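Local coordinates for protein eukaryotic Translation Initiation 4E (Schistosoma mansoni, PDB 3HXI) that binds the 7-methylguanosine cap of messenger RNA and probably thereby helps start translation, as eIF4E proteins do in other eukaryotes, at residues Val137-Asp142 with Glu146-Ile151. Sequence-based numbering, arbitrary orientation.
Sequences VWLTSD and ETILSI. With GTG (7-methyl-guanosine-5'-triphosphate-5'-guanosine), chain C.
Ile148 and Ile151 of helix 145-159 pack on Leu139, at the end of strand 134-139. This is helix-on-sheet packing in the eIF4E fold, where helices lie against one side of a curved antiparallel sheet and the cap binds on the other. The short turn between strand and helix brings the two together. No hydrogen bond crosses the contact; it is held by apolar side chains.

Along the helix, Ile148 comes first. Its CG1 lies 3.8 Å from Leu139 CD1, and its CG2 meets the same methyl at 4.0 Å, so the leucine tip rests against the fork of the isoleucine. CG1 stands anti to the carbonyl carbon (chi1 -67°), and the extended chain carries CD1 on to the turn. There CD1 touches the backbone of Asp142, 3.6 Å from its C atom, and Ser141 OG at 3.8 Å. Ser141 OG is itself hydrogen-bonded to Gln120 OE1. The buried Ser141 O has no polar partner and faces the same methyl, Ile148 CD1, at 3.7 Å.

One turn on, Ile151 N bonds to Thr147 O, and the Ile151 side chain meets Leu139 tip to tip. Trp86 of the adjacent strand 84-89 and Phe167 of strand 166-169, the next one over, extend this apolar layer; Trp86 NE1 also bonds to Ile148 O.

Trp138 belongs to the cap pocket, beyond the sheet from the helix. Its CZ2 approaches the cap methyl C7X at 3.8 Å, at the ring edge and in the ring plane. Beside it in sequence, Leu139 CD2 reaches Ile151 CD1 at 4.0 Å.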
ATOM      1  N   VAL A 137       0.073  -1.403   4.227  1.00 16.36           N
ATOM      2  CA  VAL A 137       1.282  -1.690   3.475  1.00 16.10           C
ATOM      3  C   VAL A 137       1.661  -3.126   3.802  1.00 15.95           C
ATOM      4  O   VAL A 137       1.846  -3.475   4.966  1.00 14.96           O
ATOM      5  CB  VAL A 137       2.436  -0.768   3.855  1.00 16.17           C
ATOM      6  CG1 VAL A 137       3.755  -1.275   3.240  1.00 16.14           C
ATOM      7  CG2 VAL A 137       2.136   0.658   3.438  1.00 16.40           C
ATOM      8  N   TRP A 138       1.791  -3.936   2.759  1.00 15.36           N
ATOM      9  CA  TRP A 138       2.115  -5.351   2.884  1.00 16.16           C
ATOM     10  C   TRP A 138       3.625  -5.532   2.786  1.00 16.94           C
ATOM     11  O   TRP A 138       4.259  -4.959   1.884  1.00 16.99           O
ATOM     12  CB  TRP A 138       1.446  -6.086   1.726  1.00 16.87           C
ATOM     13  CG  TRP A 138      -0.048  -6.279   1.877  1.00 17.02           C
ATOM     14  CD1 TRP A 138      -0.952  -5.447   2.501  1.00 18.14           C
ATOM     15  CD2 TRP A 138      -0.800  -7.378   1.366  1.00 19.22           C
ATOM     16  NE1 TRP A 138      -2.227  -5.975   2.394  1.00 17.90           N
ATOM     17  CE2 TRP A 138      -2.154  -7.165   1.714  1.00 17.74           C
ATOM     18  CE3 TRP A 138      -0.456  -8.528   0.631  1.00 18.90           C
ATOM     19  CZ2 TRP A 138      -3.169  -8.076   1.374  1.00 19.33           C
ATOM     20  CZ3 TRP A 138      -1.454  -9.427   0.298  1.00 19.03           C
ATOM     21  CH2 TRP A 138      -2.807  -9.185   0.652  1.00 19.25           C
ATOM     22  N   LEU A 139       4.164  -6.325   3.714  1.00 16.30           N
ATOM     23  CA  LEU A 139       5.593  -6.570   3.893  1.00 17.37           C
ATOM     24  C   LEU A 139       5.863  -8.052   3.693  1.00 18.40           C
ATOM     25  O   LEU A 139       4.986  -8.881   3.932  1.00 18.09           O
ATOM     26  CB  LEU A 139       6.017  -6.185   5.317  1.00 17.31           C
ATOM     27  CG  LEU A 139       5.930  -4.709   5.728  1.00 18.04           C
ATOM     28  CD1 LEU A 139       6.766  -4.455   6.984  1.00 20.94           C
ATOM     29  CD2 LEU A 139       6.448  -3.812   4.611  1.00 19.40           C
ATOM     30  N   THR A 140       7.077  -8.396   3.283  1.00 18.94           N
ATOM     31  CA  THR A 140       7.357  -9.784   2.891  1.00 19.65           C
ATOM     32  C   THR A 140       7.571 -10.771   4.053  1.00 21.07           C
ATOM     33  O   THR A 140       7.419 -11.987   3.867  1.00 21.35           O
ATOM     34  CB  THR A 140       8.538  -9.855   1.906  1.00 19.98           C
ATOM     35  OG1 THR A 140       8.574 -11.150   1.294  1.00 20.12           O
ATOM     36  CG2 THR A 140       9.844  -9.583   2.620  1.00 19.78           C
ATOM     37  N   SER A 141       7.961 -10.256   5.217  1.00 21.10           N
ATOM     38  CA  SER A 141       8.122 -11.083   6.417  1.00 21.99           C
ATOM     39  C   SER A 141       7.193 -10.622   7.538  1.00 22.43           C
ATOM     40  O   SER A 141       6.574  -9.563   7.434  1.00 21.95           O
ATOM     41  CB  SER A 141       9.571 -11.046   6.899  1.00 21.97           C
ATOM     42  OG  SER A 141       9.793  -9.869   7.655  1.00 22.82           O
ATOM     43  N   ASP A 142       7.106 -11.415   8.607  1.00 22.95           N
ATOM     44  CA  ASP A 142       6.325 -11.022   9.794  1.00 22.90           C
ATOM     45  C   ASP A 142       7.188 -10.996  11.043  1.00 23.75           C
ATOM     46  O   ASP A 142       6.690 -10.781  12.144  1.00 24.30           O
ATOM     47  CB  ASP A 142       5.109 -11.946   9.996  1.00 22.98           C
ATOM     48  CG  ASP A 142       5.505 -13.404  10.285  1.00 23.25           C
ATOM     49  OD1 ASP A 142       4.704 -14.309   9.982  1.00 26.31           O
ATOM     50  OD2 ASP A 142       6.620 -13.641  10.790  1.00 23.05           O
ATOM     51  N   GLU A 146      13.000  -5.309  13.640  1.00 25.34           N
ATOM     52  CA  GLU A 146      13.654  -4.025  13.569  1.00 27.06           C
ATOM     53  C   GLU A 146      13.302  -3.283  12.266  1.00 25.98           C
ATOM     54  O   GLU A 146      12.957  -2.106  12.306  1.00 26.39           O
ATOM     55  CB  GLU A 146      15.158  -4.223  13.732  1.00 28.35           C
ATOM     56  CG  GLU A 146      15.964  -2.966  13.615  1.00 32.29           C
ATOM     57  CD  GLU A 146      17.403  -3.203  14.016  1.00 36.88           C
ATOM     58  OE1 GLU A 146      17.885  -4.346  13.855  1.00 39.60           O
ATOM     59  OE2 GLU A 146      18.038  -2.253  14.498  1.00 40.91           O
ATOM     60  N   THR A 147      13.354  -3.986  11.136  1.00 24.70           N
ATOM     61  CA  THR A 147      13.030  -3.406   9.815  1.00 23.70           C
ATOM     62  C   THR A 147      11.535  -3.081   9.707  1.00 22.81           C
ATOM     63  O   THR A 147      11.148  -1.993   9.251  1.00 21.01           O
ATOM     64  CB  THR A 147      13.420  -4.386   8.691  1.00 24.85           C
ATOM     65  OG1 THR A 147      14.798  -4.747   8.848  1.00 24.60           O
ATOM     66  CG2 THR A 147      13.221  -3.768   7.307  1.00 24.08           C
ATOM     67  N   ILE A 148      10.701  -4.027  10.138  1.00 20.97           N
ATOM     68  CA  ILE A 148       9.256  -3.836  10.141  1.00 20.09           C
ATOM     69  C   ILE A 148       8.895  -2.572  10.937  1.00 20.86           C
ATOM     70  O   ILE A 148       8.159  -1.730  10.435  1.00 18.01           O
ATOM     71  CB  ILE A 148       8.518  -5.074  10.679  1.00 20.39           C
ATOM     72  CG1 ILE A 148       8.691  -6.255   9.714  1.00 17.59           C
ATOM     73  CG2 ILE A 148       7.033  -4.743  10.992  1.00 18.33           C
ATOM     74  CD1 ILE A 148       8.081  -7.559  10.208  1.00 19.95           C
ATOM     75  N   LEU A 149       9.464  -2.427  12.143  1.00 20.08           N
ATOM     76  CA  LEU A 149       9.254  -1.233  12.967  1.00 21.82           C
ATOM     77  C   LEU A 149       9.752   0.081  12.373  1.00 22.06           C
ATOM     78  O   LEU A 149       9.038   1.084  12.466  1.00 21.81           O
ATOM     79  CB  LEU A 149       9.769  -1.419  14.411  1.00 22.51           C
ATOM     80  CG  LEU A 149       8.858  -2.092  15.463  1.00 25.08           C
ATOM     81  CD1 LEU A 149       7.717  -1.167  15.909  1.00 28.99           C
ATOM     82  CD2 LEU A 149       8.280  -3.406  15.009  1.00 25.62           C
ATOM     83  N   SER A 150      10.944   0.109  11.765  1.00 22.07           N
ATOM     84  CA  SER A 150      11.385   1.344  11.083  1.00 21.30           C
ATOM     85  C   SER A 150      10.489   1.720   9.886  1.00 21.03           C
ATOM     86  O   SER A 150      10.291   2.907   9.604  1.00 20.08           O
ATOM     87  CB  SER A 150      12.848   1.278  10.652  1.00 23.24           C
ATOM     88  OG  SER A 150      13.020   0.306   9.638  1.00 26.27           O
ATOM     89  N   ILE A 151       9.937   0.711   9.217  1.00 19.40           N
ATOM     90  CA  ILE A 151       8.983   0.959   8.113  1.00 19.00           C
ATOM     91  C   ILE A 151       7.712   1.570   8.670  1.00 18.51           C
ATOM     92  O   ILE A 151       7.198   2.562   8.133  1.00 18.60           O
ATOM     93  CB  ILE A 151       8.690  -0.314   7.311  1.00 18.18           C
ATOM     94  CG1 ILE A 151       9.882  -0.654   6.415  1.00 16.99           C
ATOM     95  CG2 ILE A 151       7.397  -0.176   6.450  1.00 18.61           C
ATOM     96  CD1 ILE A 151       9.762  -1.990   5.754  1.00 15.96           C
TER
HETATM   97  PA  GTG C 501     -11.215  -7.477   3.414  1.00 21.25           P
HETATM   98  O1A GTG C 501     -11.899  -6.828   2.240  1.00 20.05           O
HETATM   99  O2A GTG C 501      -9.773  -7.179   3.763  1.00 23.21           O
HETATM  100  O3A GTG C 501     -12.059  -7.333   4.773  1.00 21.39           O
HETATM  101  PB  GTG C 501     -13.306  -6.401   5.101  1.00 22.28           P
HETATM  102  O1B GTG C 501     -13.011  -4.955   4.784  1.00 21.88           O
HETATM  103  O2B GTG C 501     -13.731  -6.788   6.514  1.00 20.60           O
HETATM  104  O3B GTG C 501     -14.405  -7.017   4.102  1.00 20.52           O
HETATM  105  N9A GTG C 501      -9.473 -11.926   0.989  1.00 21.80           N
HETATM  106  C8A GTG C 501      -8.863 -10.767   1.259  1.00 20.77           C
HETATM  107  N7A GTG C 501      -7.582 -10.842   0.831  1.00 20.35           N
HETATM  108  C7X GTG C 501      -6.606  -9.733   0.963  1.00 20.75           C
HETATM  109  C5A GTG C 501      -7.408 -12.054   0.299  1.00 20.56           C
HETATM  110  C6A GTG C 501      -6.288 -12.658  -0.285  1.00 22.64           C
HETATM  111  O6A GTG C 501      -5.183 -12.079  -0.400  1.00 20.99           O
HETATM  112  N1A GTG C 501      -6.417 -13.935  -0.725  1.00 22.15           N
HETATM  113  C2A GTG C 501      -7.619 -14.584  -0.616  1.00 22.57           C
HETATM  114  N2A GTG C 501      -7.774 -15.847  -1.050  1.00 22.37           N
HETATM  115  N3A GTG C 501      -8.698 -13.993  -0.055  1.00 21.59           N
HETATM  116  C4A GTG C 501      -8.600 -12.730   0.395  1.00 21.15           C
HETATM  117  O5D GTG C 501     -11.276  -9.036   3.146  1.00 21.02           O
HETATM  118  C5D GTG C 501     -12.543  -9.654   2.949  1.00 20.59           C
HETATM  119  C4D GTG C 501     -12.337 -11.108   2.587  1.00 21.64           C
HETATM  120  O4D GTG C 501     -11.717 -11.171   1.310  1.00 20.99           O
HETATM  121  C3D GTG C 501     -11.408 -11.852   3.524  1.00 23.31           C
HETATM  122  O3D GTG C 501     -12.094 -12.292   4.695  1.00 22.81           O
HETATM  123  C2D GTG C 501     -10.944 -12.989   2.646  1.00 23.34           C
HETATM  124  O2D GTG C 501     -11.940 -14.023   2.620  1.00 23.97           O
HETATM  125  C1D GTG C 501     -10.873 -12.322   1.277  1.00 22.42           C
HETATM  126  PG  GTG C 501     -15.862  -6.424   3.774  1.00 21.25           P
HETATM  127  O1G GTG C 501     -15.994  -4.969   4.091  1.00 21.42           O
HETATM  128  O2G GTG C 501     -16.897  -7.404   4.300  1.00 22.85           O
HETATM  129  O5E GTG C 501     -15.844  -6.591   2.176  1.00 22.25           O
HETATM  130  C5E GTG C 501     -15.048  -5.721   1.372  1.00 20.85           C
HETATM  131  C4E GTG C 501     -15.282  -6.019  -0.094  1.00 22.56           C
HETATM  132  O4E GTG C 501     -14.840  -7.351  -0.370  1.00 21.11           O
HETATM  133  C3E GTG C 501     -16.749  -5.984  -0.481  1.00 23.30           C
HETATM  134  O3E GTG C 501     -16.807  -5.630  -1.873  1.00 24.31           O
HETATM  135  C2E GTG C 501     -17.213  -7.426  -0.341  1.00 22.62           C
HETATM  136  O2E GTG C 501     -18.341  -7.737  -1.175  1.00 22.59           O
HETATM  137  C1E GTG C 501     -15.957  -8.156  -0.796  1.00 24.52           C
HETATM  138  N9B GTG C 501     -15.722  -9.510  -0.257  1.00 24.29           N
HETATM  139  C8B GTG C 501     -15.603  -9.574   1.180  1.00 26.24           C
HETATM  140  N7B GTG C 501     -15.330 -10.995   1.372  1.00 26.72           N
HETATM  141  C5B GTG C 501     -15.274 -11.592   0.143  1.00 26.85           C
HETATM  142  C6B GTG C 501     -15.028 -12.977  -0.297  1.00 27.70           C
HETATM  143  O6B GTG C 501     -14.810 -13.846   0.589  1.00 26.90           O
HETATM  144  N1B GTG C 501     -15.066 -13.241  -1.634  1.00 26.77           N
HETATM  145  C2B GTG C 501     -15.309 -12.257  -2.567  1.00 27.23           C
HETATM  146  N2B GTG C 501     -15.334 -12.536  -3.895  1.00 26.10           N
HETATM  147  N3B GTG C 501     -15.539 -10.966  -2.226  1.00 26.54           N
HETATM  148  C4B GTG C 501     -15.517 -10.608  -0.926  1.00 25.36           C